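Local coordinates for RagB/SusD family nutrient uptake outer membrane protein (Bacteroides thetaiotaomicron, PDB 7KV2), which probably binds beta-glucan at the outer surface of a gut Bacteroides cell, as a SusD-family outer-membrane lipoprotein that takes part in glycan capture and uptake, at residues 305-309 with 362-367; 425-430 with 441-445; 112-116 with 165-169; 74-80 with 461-467. All coordinates share one frame. Residues are numbered along the deposited sequence.

Interaction 1. Residues 305-309 with 362-367; sequences PYIWP and LSYTTR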
# COMPACT_ATOMS: atom_id res chain seq x y z
N PRO A 305 -15.80 8.09 -9.86
CA PRO A 305 -17.12 7.73 -10.36
C PRO A 305 -17.12 7.77 -11.89
O PRO A 305 -16.54 8.62 -12.53
CB PRO A 305 -18.10 8.77 -9.83
CG PRO A 305 -17.30 9.58 -8.84
CD PRO A 305 -15.82 9.34 -9.08
N TYR A 306 -17.79 6.79 -12.47
CA TYR A 306 -17.90 6.63 -13.93
C TYR A 306 -18.77 7.75 -14.51
O TYR A 306 -19.93 7.97 -14.04
CB TYR A 306 -18.46 5.23 -14.22
CG TYR A 306 -18.31 4.77 -15.65
CD1 TYR A 306 -17.07 4.70 -16.26
CD2 TYR A 306 -19.42 4.33 -16.38
CE1 TYR A 306 -16.92 4.22 -17.55
CE2 TYR A 306 -19.28 3.84 -17.66
CZ TYR A 306 -18.03 3.77 -18.23
OH TYR A 306 -17.88 3.29 -19.49
N ILE A 307 -18.20 8.46 -15.49
CA ILE A 307 -18.84 9.58 -16.24
C ILE A 307 -19.37 10.61 -15.24
O ILE A 307 -20.48 11.19 -15.43
CB ILE A 307 -19.88 9.09 -17.24
CG1 ILE A 307 -19.45 7.75 -17.87
CG2 ILE A 307 -20.11 10.17 -18.29
CD1 ILE A 307 -20.46 7.19 -18.85
N TRP A 308 -18.59 10.84 -14.18
CA TRP A 308 -18.76 12.05 -13.33
C TRP A 308 -18.63 13.30 -14.20
O TRP A 308 -17.76 13.36 -15.07
CB TRP A 308 -17.72 12.04 -12.20
CG TRP A 308 -17.83 13.22 -11.29
CD1 TRP A 308 -17.07 14.35 -11.33
CD2 TRP A 308 -18.77 13.39 -10.22
NE1 TRP A 308 -17.44 15.18 -10.31
CE2 TRP A 308 -18.49 14.65 -9.63
CE3 TRP A 308 -19.76 12.59 -9.64
CZ2 TRP A 308 -19.22 15.13 -8.55
CZ3 TRP A 308 -20.46 13.07 -8.56
CH2 TRP A 308 -20.22 14.34 -8.05
N PRO A 309 -19.47 14.33 -13.99
CA PRO A 309 -19.21 15.63 -14.63
C PRO A 309 -17.95 16.32 -14.06
O PRO A 309 -18.03 17.00 -13.05
CB PRO A 309 -20.53 16.36 -14.34
CG PRO A 309 -21.02 15.77 -13.03
CD PRO A 309 -20.68 14.30 -13.15
N LEU A 362 -27.83 16.95 -12.72
CA LEU A 362 -26.66 16.13 -13.11
C LEU A 362 -26.81 14.73 -12.50
O LEU A 362 -27.43 14.59 -11.41
CB LEU A 362 -25.38 16.80 -12.62
CG LEU A 362 -25.05 18.15 -13.24
CD1 LEU A 362 -24.02 18.87 -12.40
CD2 LEU A 362 -24.55 17.96 -14.67
N SER A 363 -26.21 13.75 -13.15
CA SER A 363 -25.99 12.40 -12.58
C SER A 363 -24.57 11.93 -12.97
O SER A 363 -24.00 12.47 -13.93
CB SER A 363 -27.04 11.43 -13.04
OG SER A 363 -26.97 11.25 -14.44
N TYR A 364 -24.05 10.94 -12.28
CA TYR A 364 -22.95 10.10 -12.82
C TYR A 364 -23.59 8.77 -13.20
O TYR A 364 -24.76 8.58 -12.85
CB TYR A 364 -21.75 10.01 -11.86
CG TYR A 364 -21.96 9.19 -10.62
CD1 TYR A 364 -22.48 9.76 -9.48
CD2 TYR A 364 -21.61 7.85 -10.55
CE1 TYR A 364 -22.70 9.04 -8.33
CE2 TYR A 364 -21.82 7.11 -9.40
CZ TYR A 364 -22.39 7.69 -8.29
OH TYR A 364 -22.60 7.02 -7.13
N THR A 365 -22.81 7.87 -13.77
CA THR A 365 -23.21 6.51 -14.18
C THR A 365 -22.83 5.51 -13.08
O THR A 365 -21.65 5.18 -12.95
CB THR A 365 -22.66 6.18 -15.57
OG1 THR A 365 -23.18 7.15 -16.48
CG2 THR A 365 -23.08 4.79 -16.01
N THR A 366 -23.81 5.10 -12.27
CA THR A 366 -23.59 4.13 -11.19
C THR A 366 -23.18 2.81 -11.85
O THR A 366 -23.74 2.50 -12.93
CB THR A 366 -24.82 3.99 -10.27
OG1 THR A 366 -25.96 3.47 -10.99
CG2 THR A 366 -25.20 5.31 -9.63
N ARG A 367 -22.23 2.11 -11.27
CA ARG A 367 -21.78 0.81 -11.81
C ARG A 367 -22.05 -0.27 -10.76
O ARG A 367 -22.81 -0.03 -9.83
CB ARG A 367 -20.33 0.93 -12.25
CG ARG A 367 -20.17 1.69 -13.54
CD ARG A 367 -18.76 1.51 -14.10
NE ARG A 367 -18.81 1.04 -15.46
CZ ARG A 367 -17.76 0.70 -16.16
NH1 ARG A 367 -16.56 0.78 -15.62
NH2 ARG A 367 -17.92 0.30 -17.42
O HOH W 1 -19.54 4.93 -11.16
O HOH W 2 -23.05 9.86 -16.34
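A type II beta turn from Pro305 to Trp308, with a weak 3.4 Å bond from Trp308 N to Pro305 O, shapes the loop after helix 299-303 where it meets the loop between helix 346-355 and strand 373-375 in the SusD-family region. Along 362-367, Leu362 comes first: its CD2 lies 4.3 Å from Pro309 CB, a loose apolar touch. Ser363 adds mainly backbone, its O 3.9 Å from Pro309 CD. Tyr364 goes deeper. Pro305 CB sits over the face of the Tyr364 ring, 4.1 Å from that centroid and 26° off the normal, a CH-pi contact, while Tyr364 CD1 lies 3.9 Å from Trp308 CE3; Tyr364 OH reaches Asp370 and Trp308 NE1 bonds Thr312 O. Thr365 makes the direct backbone link, its N donating to Tyr306 O at 2.9 Å and 158°. Two waters extend that link: water 1 accepts from Tyr306 N (2.9 Å) and donates to Thr365 O (2.8 Å), and water 2 joins Ile307 O (3.0 Å) to Thr365 OG1 (2.7 Å). Arg367 ends the walk with its guanidinium flat on the Tyr306 ring, planes at 13°. Its NH1 bonds Trp319 O and its NH2 a bound bis-tris molecule. The stack is a cation-pi pair with Arg367 CZ 3.7 Å from the Tyr306 ring centroid, 9° off the normal.

Interaction 2. Residues 425-430 with 441-445; sequences AKKYLN and EIEPT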
# COMPACT_ATOMS: atom_id res chain seq x y z
N ALA A 425 1.20 3.16 25.92
CA ALA A 425 0.29 2.66 24.85
C ALA A 425 -0.95 3.53 24.82
O ALA A 425 -1.48 3.76 23.70
CB ALA A 425 -0.08 1.23 25.07
N LYS A 426 -1.45 3.94 25.98
CA LYS A 426 -2.69 4.73 26.02
C LYS A 426 -2.43 6.08 25.34
O LYS A 426 -3.30 6.54 24.56
CB LYS A 426 -3.21 4.91 27.44
CG LYS A 426 -4.53 5.65 27.47
CD LYS A 426 -5.27 5.54 28.77
CE LYS A 426 -6.52 6.39 28.76
NZ LYS A 426 -7.31 6.15 29.98
N LYS A 427 -1.30 6.71 25.64
CA LYS A 427 -0.99 8.03 25.04
C LYS A 427 -0.89 7.87 23.51
O LYS A 427 -1.50 8.66 22.81
CB LYS A 427 0.31 8.61 25.58
CG LYS A 427 0.75 9.91 24.93
CD LYS A 427 1.84 10.58 25.73
CE LYS A 427 2.85 11.30 24.88
NZ LYS A 427 3.92 11.91 25.71
N TYR A 428 -0.18 6.86 23.07
CA TYR A 428 0.11 6.64 21.64
C TYR A 428 -1.21 6.43 20.89
O TYR A 428 -1.39 7.10 19.89
CB TYR A 428 1.08 5.49 21.46
CG TYR A 428 2.46 5.81 21.96
CD1 TYR A 428 2.90 7.10 22.16
CD2 TYR A 428 3.37 4.79 22.16
CE1 TYR A 428 4.19 7.37 22.59
CE2 TYR A 428 4.65 5.04 22.61
CZ TYR A 428 5.07 6.34 22.80
OH TYR A 428 6.36 6.55 23.20
N LEU A 429 -2.07 5.53 21.39
CA LEU A 429 -3.41 5.26 20.81
C LEU A 429 -4.24 6.54 20.73
O LEU A 429 -4.82 6.83 19.67
CB LEU A 429 -4.10 4.19 21.66
CG LEU A 429 -5.54 3.90 21.25
CD1 LEU A 429 -5.61 3.52 19.75
CD2 LEU A 429 -6.10 2.80 22.12
N ASN A 430 -4.26 7.33 21.80
CA ASN A 430 -5.17 8.49 21.87
C ASN A 430 -4.58 9.65 21.09
O ASN A 430 -5.38 10.51 20.71
CB ASN A 430 -5.60 8.78 23.31
CG ASN A 430 -6.60 7.73 23.74
OD1 ASN A 430 -7.77 7.77 23.33
ND2 ASN A 430 -6.13 6.76 24.50
N GLU A 441 -11.45 9.50 25.11
CA GLU A 441 -10.22 8.65 25.14
C GLU A 441 -10.62 7.19 25.30
O GLU A 441 -11.72 6.92 25.86
CB GLU A 441 -9.24 9.12 26.19
CG GLU A 441 -8.63 10.46 25.82
CD GLU A 441 -7.70 11.06 26.85
OE1 GLU A 441 -7.31 10.33 27.80
OE2 GLU A 441 -7.39 12.28 26.69
N ILE A 442 -9.83 6.29 24.73
CA ILE A 442 -10.12 4.83 24.74
C ILE A 442 -8.92 4.12 25.36
O ILE A 442 -7.79 4.62 25.28
CB ILE A 442 -10.46 4.34 23.32
CG1 ILE A 442 -9.43 4.78 22.28
CG2 ILE A 442 -11.87 4.81 22.95
CD1 ILE A 442 -9.61 4.11 20.93
N GLU A 443 -9.20 2.99 25.99
CA GLU A 443 -8.17 2.16 26.65
C GLU A 443 -7.41 1.40 25.57
O GLU A 443 -8.00 0.97 24.58
CB GLU A 443 -8.81 1.16 27.64
CG GLU A 443 -9.38 1.82 28.90
CD GLU A 443 -8.38 2.66 29.70
OE1 GLU A 443 -7.29 2.18 29.97
OE2 GLU A 443 -8.72 3.81 30.04
N PRO A 444 -6.10 1.16 25.75
CA PRO A 444 -5.30 0.43 24.77
C PRO A 444 -5.46 -1.09 24.87
O PRO A 444 -4.46 -1.78 24.91
CB PRO A 444 -3.88 0.89 25.11
CG PRO A 444 -3.92 1.01 26.63
CD PRO A 444 -5.30 1.58 26.91
N THR A 445 -6.69 -1.59 24.76
CA THR A 445 -6.94 -3.03 24.48
C THR A 445 -6.50 -3.35 23.05
O THR A 445 -6.48 -2.42 22.21
CB THR A 445 -8.40 -3.42 24.69
OG1 THR A 445 -9.20 -2.78 23.70
CG2 THR A 445 -8.91 -3.07 26.07
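The loop between helices 425-435 and 446-456, in the alpha-helical SusD family region, runs back antiparallel along the first helix, with Lys426 beside Pro444 and Asn430 beside Glu441. The hydrogen bonds centre on Asn430, whose side-chain amide pairs with the backbone of one residue in both directions: Ile442 N donates to Asn430 OD1 at 2.9 Å (160°), and Asn430 ND2 donates to Ile442 O at 2.8 Å (179°). The same ND2 also donates to Lys426 O, one turn back on the helix, at 2.8 Å (153°), so the amide is engaged by helix and loop together. The charged contact lies further out, where the extended all-t side chain of Lys426 brings NZ to 2.7 Å from Glu443 OE2 in a salt bridge; Glu441 finds its own partner in Lys434. Apolar packing fills the other flank. Ala425 CB meets Pro444 CB at 3.8 Å, and Leu429 CD2 lies 3.9 Å from Ile442 CG1 and 4.2 Å from Pro444 CB. Pro444, at phi/psi -81/57, is the centre of an inverse gamma turn that leads to Thr445, the N-cap residue of helix 446-456, where its OG1 accepts from Asn448 N. Leu429 sits between the loop, Leu410 of helix 405-417 and Ile449 of helix 446-456.

Interaction 3. Residues 112-116 with 165-169; sequences WKCAY and VPYFD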
# COMPACT_ATOMS: atom_id res chain seq x y z
N TRP A 112 3.05 -9.74 -9.29
CA TRP A 112 4.10 -10.78 -9.25
C TRP A 112 5.29 -10.34 -10.13
O TRP A 112 6.40 -10.33 -9.66
CB TRP A 112 3.45 -12.09 -9.71
CG TRP A 112 4.42 -13.24 -9.82
CD1 TRP A 112 5.41 -13.41 -10.74
CD2 TRP A 112 4.46 -14.37 -8.95
NE1 TRP A 112 6.09 -14.58 -10.48
CE2 TRP A 112 5.53 -15.19 -9.39
CE3 TRP A 112 3.72 -14.77 -7.83
CZ2 TRP A 112 5.84 -16.39 -8.76
CZ3 TRP A 112 4.04 -15.95 -7.20
CH2 TRP A 112 5.09 -16.76 -7.67
N LYS A 113 5.02 -9.93 -11.36
CA LYS A 113 6.05 -9.55 -12.35
C LYS A 113 6.76 -8.28 -11.88
O LYS A 113 7.97 -8.21 -12.00
CB LYS A 113 5.45 -9.35 -13.73
CG LYS A 113 4.95 -10.63 -14.40
CD LYS A 113 4.21 -10.37 -15.69
CE LYS A 113 3.57 -11.62 -16.29
NZ LYS A 113 2.74 -11.29 -17.48
N CYS A 114 6.03 -7.34 -11.26
CA CYS A 114 6.66 -6.12 -10.70
C CYS A 114 7.58 -6.47 -9.54
O CYS A 114 8.70 -5.89 -9.47
CB CYS A 114 5.61 -5.09 -10.27
SG CYS A 114 4.59 -4.47 -11.61
N ALA A 115 7.17 -7.35 -8.63
CA ALA A 115 7.95 -7.72 -7.44
C ALA A 115 9.27 -8.34 -7.89
O ALA A 115 10.36 -7.93 -7.38
CB ALA A 115 7.17 -8.68 -6.60
N TYR A 116 9.20 -9.26 -8.85
CA TYR A 116 10.42 -10.00 -9.27
C TYR A 116 11.29 -9.10 -10.15
O TYR A 116 12.52 -9.30 -10.10
CB TYR A 116 10.08 -11.36 -9.88
CG TYR A 116 9.79 -12.35 -8.79
CD1 TYR A 116 10.79 -12.83 -7.96
CD2 TYR A 116 8.50 -12.79 -8.54
CE1 TYR A 116 10.52 -13.71 -6.92
CE2 TYR A 116 8.22 -13.68 -7.53
CZ TYR A 116 9.23 -14.18 -6.74
OH TYR A 116 8.95 -15.02 -5.70
N VAL A 165 7.03 -18.88 -2.26
CA VAL A 165 7.37 -18.32 -3.61
C VAL A 165 8.87 -18.48 -3.87
O VAL A 165 9.61 -18.69 -2.92
CB VAL A 165 6.96 -16.83 -3.71
CG1 VAL A 165 5.46 -16.71 -3.65
CG2 VAL A 165 7.64 -16.02 -2.65
N PRO A 166 9.32 -18.36 -5.14
CA PRO A 166 10.74 -18.45 -5.48
C PRO A 166 11.58 -17.39 -4.75
O PRO A 166 11.10 -16.25 -4.60
CB PRO A 166 10.81 -18.17 -6.98
CG PRO A 166 9.42 -18.35 -7.51
CD PRO A 166 8.49 -18.17 -6.33
N TYR A 167 12.79 -17.76 -4.32
CA TYR A 167 13.75 -16.83 -3.66
C TYR A 167 15.09 -16.90 -4.39
O TYR A 167 15.51 -18.00 -4.81
CB TYR A 167 13.89 -17.12 -2.16
CG TYR A 167 14.84 -16.15 -1.49
CD1 TYR A 167 14.38 -14.90 -1.07
CD2 TYR A 167 16.20 -16.41 -1.37
CE1 TYR A 167 15.24 -13.97 -0.51
CE2 TYR A 167 17.07 -15.49 -0.80
CZ TYR A 167 16.59 -14.26 -0.38
OH TYR A 167 17.39 -13.30 0.18
N PHE A 168 15.71 -15.74 -4.59
CA PHE A 168 17.07 -15.62 -5.17
C PHE A 168 17.69 -14.27 -4.76
O PHE A 168 16.95 -13.26 -4.65
CB PHE A 168 17.03 -15.89 -6.68
CG PHE A 168 16.13 -15.02 -7.53
CD1 PHE A 168 14.79 -15.31 -7.69
CD2 PHE A 168 16.66 -13.97 -8.28
CE1 PHE A 168 13.98 -14.54 -8.51
CE2 PHE A 168 15.85 -13.19 -9.10
CZ PHE A 168 14.51 -13.47 -9.21
N ASP A 169 19.00 -14.26 -4.48
CA ASP A 169 19.79 -13.02 -4.23
C ASP A 169 20.86 -12.80 -5.32
O ASP A 169 21.66 -11.86 -5.15
CB ASP A 169 20.39 -13.01 -2.81
CG ASP A 169 21.23 -14.23 -2.49
OD1 ASP A 169 21.75 -14.85 -3.45
OD2 ASP A 169 21.33 -14.55 -1.30
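At the apolar centre, two aromatic side chains one helical turn apart on helix 110-130 receive the loop that follows helix 137-162. Trp112 places CZ3 3.9 Å from Val165 CG1 and CH2 3.9 Å from Pro166 CD, while Tyr116 CZ lies 4.1 Å from the same Pro166 CD, so the proline ring contacts both. Further along, Tyr116 CD1 approaches Phe168 CE1 to 3.7 Å; with planes at 12° and centroids 5.9 Å apart the rings meet rim to rim, neither over the other's face. Around this core, Trp112 packs edge-to-face on Trp162, and Val165 touches Leu186 on helix 183-200, which joins the loop to the surrounding helices. The polar edge is a single bond across the segments, Tyr116 OH donating to Pro166 O at 2.7 Å. Tyr116 CA and Pro166 CA are 9.3 Å apart, Trp112 CA and Val165 CA 10.0 Å, which implies that long aromatic side chains bridge the gap and the tyrosine hydroxyl satisfies a loop carbonyl within otherwise apolar packing.

Interaction 4. Residues 74-80 with 461-467; sequences SDIMADD and GKRYWDL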
# COMPACT_ATOMS: atom_id res chain seq x y z
N SER A 74 -5.07 -5.85 -1.68
CA SER A 74 -5.44 -6.38 -0.34
C SER A 74 -6.80 -5.82 0.10
O SER A 74 -7.59 -6.60 0.67
CB SER A 74 -4.33 -6.21 0.66
OG SER A 74 -4.15 -4.84 1.03
N ASP A 75 -7.08 -4.53 -0.08
CA ASP A 75 -8.31 -3.96 0.53
C ASP A 75 -9.55 -4.62 -0.05
O ASP A 75 -10.54 -4.68 0.67
CB ASP A 75 -8.35 -2.43 0.42
CG ASP A 75 -7.38 -1.75 1.40
OD1 ASP A 75 -7.27 -2.22 2.57
OD2 ASP A 75 -6.76 -0.74 0.99
N ILE A 76 -9.56 -5.04 -1.32
CA ILE A 76 -10.77 -5.66 -1.91
C ILE A 76 -11.06 -6.96 -1.13
O ILE A 76 -12.21 -7.43 -1.20
CB ILE A 76 -10.65 -5.88 -3.43
CG1 ILE A 76 -9.50 -6.81 -3.81
CG2 ILE A 76 -10.60 -4.54 -4.14
CD1 ILE A 76 -9.27 -7.06 -5.28
N MET A 77 -10.07 -7.56 -0.45
CA MET A 77 -10.28 -8.84 0.29
C MET A 77 -10.72 -8.60 1.74
O MET A 77 -11.02 -9.60 2.50
CB MET A 77 -9.03 -9.74 0.23
CG MET A 77 -8.65 -10.03 -1.20
SD MET A 77 -7.41 -11.37 -1.35
CE MET A 77 -5.89 -10.46 -1.07
N ALA A 78 -10.84 -7.33 2.14
CA ALA A 78 -11.26 -7.02 3.53
C ALA A 78 -12.74 -6.60 3.55
O ALA A 78 -13.56 -7.14 2.77
CB ALA A 78 -10.33 -5.97 4.11
N ASP A 79 -13.09 -5.60 4.37
CA ASP A 79 -14.49 -5.32 4.77
C ASP A 79 -14.82 -3.83 4.59
O ASP A 79 -15.78 -3.36 5.24
CB ASP A 79 -14.75 -5.80 6.20
CG ASP A 79 -13.83 -5.24 7.25
OD1 ASP A 79 -12.67 -4.91 6.91
OD2 ASP A 79 -14.22 -5.23 8.45
N ASP A 80 -14.09 -3.10 3.74
CA ASP A 80 -14.22 -1.61 3.72
C ASP A 80 -14.72 -1.08 2.38
O ASP A 80 -15.43 -0.04 2.37
CB ASP A 80 -12.88 -0.94 4.05
CG ASP A 80 -12.44 -1.13 5.48
OD1 ASP A 80 -13.32 -1.34 6.34
OD2 ASP A 80 -11.23 -1.14 5.71
N GLY A 461 -4.18 -0.44 2.18
CA GLY A 461 -3.58 -1.79 2.09
C GLY A 461 -3.13 -2.36 3.43
O GLY A 461 -2.10 -3.12 3.46
N LYS A 462 -3.83 -2.06 4.52
CA LYS A 462 -3.47 -2.53 5.90
C LYS A 462 -4.48 -3.55 6.44
O LYS A 462 -4.06 -4.55 7.06
CB LYS A 462 -3.41 -1.36 6.88
CG LYS A 462 -2.57 -0.18 6.39
CD LYS A 462 -1.10 -0.50 6.26
CE LYS A 462 -0.33 0.66 5.63
NZ LYS A 462 1.14 0.49 5.64
N ARG A 463 -5.78 -3.34 6.20
CA ARG A 463 -6.88 -4.00 6.95
C ARG A 463 -6.83 -5.54 6.75
O ARG A 463 -7.03 -6.29 7.74
CB ARG A 463 -8.21 -3.40 6.51
CG ARG A 463 -9.45 -4.07 7.10
CD ARG A 463 -9.49 -3.98 8.63
NE ARG A 463 -10.82 -4.41 9.07
CZ ARG A 463 -11.14 -4.69 10.34
NH1 ARG A 463 -10.25 -4.60 11.31
NH2 ARG A 463 -12.37 -5.04 10.62
N TYR A 464 -6.64 -5.99 5.52
CA TYR A 464 -6.69 -7.44 5.24
C TYR A 464 -5.60 -8.12 6.05
O TYR A 464 -5.92 -9.09 6.77
CB TYR A 464 -6.52 -7.73 3.76
CG TYR A 464 -6.73 -9.18 3.36
CD1 TYR A 464 -7.86 -9.89 3.76
CD2 TYR A 464 -5.77 -9.85 2.62
CE1 TYR A 464 -8.07 -11.19 3.32
CE2 TYR A 464 -5.95 -11.17 2.21
CZ TYR A 464 -7.11 -11.84 2.57
OH TYR A 464 -7.32 -13.13 2.15
N TRP A 465 -4.38 -7.58 6.00
CA TRP A 465 -3.23 -8.16 6.75
C TRP A 465 -3.49 -8.08 8.26
O TRP A 465 -3.14 -9.05 8.98
CB TRP A 465 -1.90 -7.53 6.33
CG TRP A 465 -1.77 -7.45 4.84
CD1 TRP A 465 -1.68 -6.29 4.11
CD2 TRP A 465 -1.92 -8.51 3.90
NE1 TRP A 465 -1.70 -6.57 2.78
CE2 TRP A 465 -1.80 -7.93 2.61
CE3 TRP A 465 -2.03 -9.91 4.00
CZ2 TRP A 465 -1.86 -8.69 1.46
CZ3 TRP A 465 -2.09 -10.66 2.85
CH2 TRP A 465 -2.01 -10.05 1.60
N ASP A 466 -4.07 -6.98 8.77
CA ASP A 466 -4.39 -6.84 10.21
C ASP A 466 -5.40 -7.94 10.64
O ASP A 466 -5.22 -8.54 11.72
CB ASP A 466 -4.85 -5.42 10.57
CG ASP A 466 -3.75 -4.37 10.46
OD1 ASP A 466 -2.54 -4.75 10.53
OD2 ASP A 466 -4.10 -3.18 10.26
N LEU A 467 -6.44 -8.18 9.84
CA LEU A 467 -7.46 -9.22 10.16
C LEU A 467 -6.79 -10.59 10.23
O LEU A 467 -7.08 -11.34 11.19
CB LEU A 467 -8.56 -9.25 9.09
CG LEU A 467 -9.55 -8.10 9.21
CD1 LEU A 467 -10.44 -8.02 7.99
CD2 LEU A 467 -10.33 -8.17 10.53
O HOH W 3 -5.90 -4.45 3.19
O HOH W 4 -1.78 -4.41 0.04
O HOH W 5 -6.45 -0.90 4.71
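A bidentate salt bridge gives the strongest polar link: Arg463 NE donates to Asp79 OD1 at 2.9 Å (170°) and Arg463 NH2 to Asp79 OD2 at 2.9 Å (176°), near the guanidinium plane. Asp79, next after the type I beta turn Asp75-Ala78, is thus tied to Arg463 at the start of helix 463-469, joining N- and C-terminal parts of the SusD-type fold. At the other end Gly461 N donates to Asp75 OD2 (2.9 Å, 148°). Water extends this: water 3 lies 2.8 Å from Ser74 OG, donates to Asp75 OD1 (2.7 Å) and accepts from Tyr464 N (2.9 Å), while water 5 links Asp75 OD1 (2.6 Å) to Lys462 N (2.9 Å). Asp80 OD1 forms a salt bridge with Arg331 and a hydrogen bond with His454. Packing lies between these polar ends, where Ala78 CB is 3.7 Å from Arg463 CG and 4.2 Å from Tyr464 CB. Tyr464 OH bonds Trp489, and the Tyr464 ring takes a Met-aromatic contact from Met77 SD, lying obliquely at 4.4 Å from the centroid. Closer still, Met77 CB stands over the Tyr464 face, 3.6 Å from the centroid and 11° off the normal.

Interaction 4 joins segments 381 residues apart and encloses the other three along the chain; its centre lies about 11 Å from that of the chain, nearer than theirs. Centre to centre, interactions 2 and 3 lie about 23 Å from it and interaction 1 about 27 Å. Interactions 2 and 3 fall on opposite sides of the chain's centre. None touches another: the shortest nearest-atom separation, between 3 and 4, is about 11 Å. Helix 137-162 connects those two, since Phe161 meets Trp465 and Trp162 meets Trp112. The sodium site (Ile248, Ser250, Tyr253, Tyr405) includes no residue of these segments. The bis-tris at Arg367 and the ethanediol near Trp465 probably come from the crystallisation liquor and establish no glycan site.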